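Local coordinates for protein ParA (Salmonella enterica subsp. enterica serovar Newport str. SL317, PDB 3EZF) that probably binds and hydrolyses ATP as a P-loop plasmid-partition ATPase and, in an ADP-dependent way, regulates transcription, probably through its winged helix-turn-helix region, at residues A187-L190 with R191-I195. Numbering follows the deposited sequence.
Sequences AETL and RKEVI
The carbonyl oxygen of T189 is gripped by two successive backbone amides: V194 N donates to T189 O over 3.0 Å, while the bond from E193 N to T189 O is weak, bent to 128° at the hydrogen. This double use marks where the helix changes pitch. The turn before it is ordinary alpha-helix, with K192 N reaching E188 O at 2.9 Å and R191 N bonded to A187 O. The i+5 bond from V194 is itself the mark of the wider pi-type turn on which helix 187-194 ends, and I195 is the first residue to leave helical geometry.

The long polar side chains suit the exposed side. K192 runs back along E188 in the same direction; its CG stands anti to the carbonyl carbon (chi1 -48°) and a bend at chi2 carries NZ over the backbone toward E188 CB. OE2 of E188 stands 4.8 Å from R191 NH2 and 5.2 Å from K192 NZ, touching neither, so any attraction between these charges is probably modest. R191, whose CG is anti to the backbone N (chi1 -169°), sends its guanidinium back toward the start of the helix, where A187 O lies near the guanidinium plane at its edge and the small methyl CB of A187 is 3.9 Å from R191 NH2. T189, short and hydroxyl-bearing, turns OG1 back to a hydrogen bond with D186 just before the helix.

Branched apolar residues occupy the buried side. L190 and V194 lie alongside each other, one turn apart, with L190 CD2 4.0 Å from V194 CB. L190 also packs on R243, and V194 on L185 and E175. Beyond the helix end, I195 rests against D204 and I206, joining this short helix to strand 203-206, outermost in this chain's parallel sheet of the P-loop NTPase fold.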
ATOM      1  N   ALA A 187     -10.647  20.942  22.209  1.00 46.12           N
ATOM      2  CA  ALA A 187     -11.863  20.275  21.765  1.00 49.57           C
ATOM      3  C   ALA A 187     -12.574  20.973  20.606  1.00 49.16           C
ATOM      4  O   ALA A 187     -12.971  20.341  19.629  1.00 49.62           O
ATOM      5  CB  ALA A 187     -12.809  20.114  22.939  1.00 45.66           C
ATOM      6  N   GLU A 188     -12.722  22.283  20.712  1.00 52.13           N
ATOM      7  CA  GLU A 188     -13.409  23.065  19.694  1.00 56.93           C
ATOM      8  C   GLU A 188     -12.694  23.037  18.352  1.00 57.33           C
ATOM      9  O   GLU A 188     -13.314  22.814  17.315  1.00 55.11           O
ATOM     10  CB  GLU A 188     -13.548  24.513  20.165  1.00 65.41           C
ATOM     11  CG  GLU A 188     -13.946  24.652  21.638  1.00 77.43           C
ATOM     12  CD  GLU A 188     -12.897  24.075  22.602  1.00 82.96           C
ATOM     13  OE1 GLU A 188     -11.793  24.664  22.739  1.00 84.66           O
ATOM     14  OE2 GLU A 188     -13.182  23.021  23.217  1.00 85.93           O
ATOM     15  N   THR A 189     -11.386  23.269  18.373  1.00 58.69           N
ATOM     16  CA  THR A 189     -10.607  23.276  17.143  1.00 55.18           C
ATOM     17  C   THR A 189     -10.781  21.963  16.384  1.00 54.46           C
ATOM     18  O   THR A 189     -11.029  21.972  15.178  1.00 55.32           O
ATOM     19  CB  THR A 189      -9.087  23.509  17.419  1.00 56.09           C
ATOM     20  OG1 THR A 189      -8.903  24.718  18.172  1.00 49.31           O
ATOM     21  CG2 THR A 189      -8.318  23.623  16.101  1.00 49.29           C
ATOM     22  N   LEU A 190     -10.655  20.835  17.078  1.00 53.35           N
ATOM     23  CA  LEU A 190     -10.805  19.541  16.417  1.00 54.30           C
ATOM     24  C   LEU A 190     -12.194  19.427  15.802  1.00 55.97           C
ATOM     25  O   LEU A 190     -12.370  18.942  14.687  1.00 52.58           O
ATOM     26  CB  LEU A 190     -10.593  18.417  17.421  1.00 53.14           C
ATOM     27  CG  LEU A 190      -9.154  18.318  17.910  1.00 56.44           C
ATOM     28  CD1 LEU A 190      -9.129  17.760  19.314  1.00 55.58           C
ATOM     29  CD2 LEU A 190      -8.351  17.465  16.941  1.00 57.91           C
ATOM     30  N   ARG A 191     -13.172  19.918  16.551  1.00 57.67           N
ATOM     31  CA  ARG A 191     -14.579  19.908  16.172  1.00 55.32           C
ATOM     32  C   ARG A 191     -14.942  20.683  14.900  1.00 53.98           C
ATOM     33  O   ARG A 191     -15.385  20.101  13.914  1.00 51.23           O
ATOM     34  CB  ARG A 191     -15.391  20.450  17.353  1.00 58.13           C
ATOM     35  CG  ARG A 191     -16.888  20.280  17.259  1.00 60.50           C
ATOM     36  CD  ARG A 191     -17.557  20.820  18.515  1.00 63.29           C
ATOM     37  NE  ARG A 191     -16.785  20.494  19.715  1.00 63.76           N
ATOM     38  CZ  ARG A 191     -17.314  20.144  20.885  1.00 64.45           C
ATOM     39  NH1 ARG A 191     -18.631  20.061  21.028  1.00 68.41           N
ATOM     40  NH2 ARG A 191     -16.528  19.886  21.920  1.00 59.51           N
ATOM     41  N   LYS A 192     -14.753  21.999  14.927  1.00 57.85           N
ATOM     42  CA  LYS A 192     -15.120  22.843  13.790  1.00 61.10           C
ATOM     43  C   LYS A 192     -14.032  23.080  12.754  1.00 58.72           C
ATOM     44  O   LYS A 192     -14.262  23.785  11.776  1.00 58.37           O
ATOM     45  CB  LYS A 192     -15.625  24.206  14.288  1.00 62.20           C
ATOM     46  CG  LYS A 192     -16.656  24.145  15.410  1.00 64.10           C
ATOM     47  CD  LYS A 192     -16.009  23.964  16.779  1.00 64.39           C
ATOM     48  CE  LYS A 192     -17.051  24.104  17.895  1.00 70.69           C
ATOM     49  NZ  LYS A 192     -16.503  23.923  19.281  1.00 73.53           N
ATOM     50  N   GLU A 193     -12.853  22.501  12.950  1.00 58.57           N
ATOM     51  CA  GLU A 193     -11.770  22.719  12.001  1.00 55.45           C
ATOM     52  C   GLU A 193     -11.025  21.473  11.546  1.00 54.22           C
ATOM     53  O   GLU A 193     -10.827  21.276  10.349  1.00 54.32           O
ATOM     54  CB  GLU A 193     -10.769  23.747  12.557  1.00 56.91           C
ATOM     55  CG  GLU A 193     -11.311  25.173  12.631  1.00 58.07           C
ATOM     56  CD  GLU A 193     -10.255  26.201  12.996  1.00 55.29           C
ATOM     57  OE1 GLU A 193      -9.244  26.281  12.281  1.00 58.37           O
ATOM     58  OE2 GLU A 193     -10.433  26.936  13.985  1.00 53.21           O
ATOM     59  N   VAL A 194     -10.612  20.624  12.483  1.00 53.39           N
ATOM     60  CA  VAL A 194      -9.865  19.416  12.111  1.00 50.55           C
ATOM     61  C   VAL A 194     -10.703  18.230  11.605  1.00 50.56           C
ATOM     62  O   VAL A 194     -10.406  17.673  10.549  1.00 54.93           O
ATOM     63  CB  VAL A 194      -8.980  18.957  13.279  1.00 47.72           C
ATOM     64  CG1 VAL A 194      -8.169  17.730  12.868  1.00 46.55           C
ATOM     65  CG2 VAL A 194      -8.067  20.099  13.699  1.00 38.78           C
ATOM     66  N   ILE A 195     -11.740  17.845  12.349  1.00 48.33           N
ATOM     67  CA  ILE A 195     -12.621  16.741  11.950  1.00 48.46           C
ATOM     68  C   ILE A 195     -13.299  17.130  10.620  1.00 49.83           C
ATOM     69  O   ILE A 195     -13.771  18.250  10.471  1.00 48.52           O
ATOM     70  CB  ILE A 195     -13.757  16.504  13.012  1.00 47.44           C
ATOM     71  CG1 ILE A 195     -13.194  16.393  14.441  1.00 41.56           C
ATOM     72  CG2 ILE A 195     -14.538  15.260  12.658  1.00 46.61           C
ATOM     73  CD1 ILE A 195     -12.431  15.142  14.743  1.00 39.53           C
TER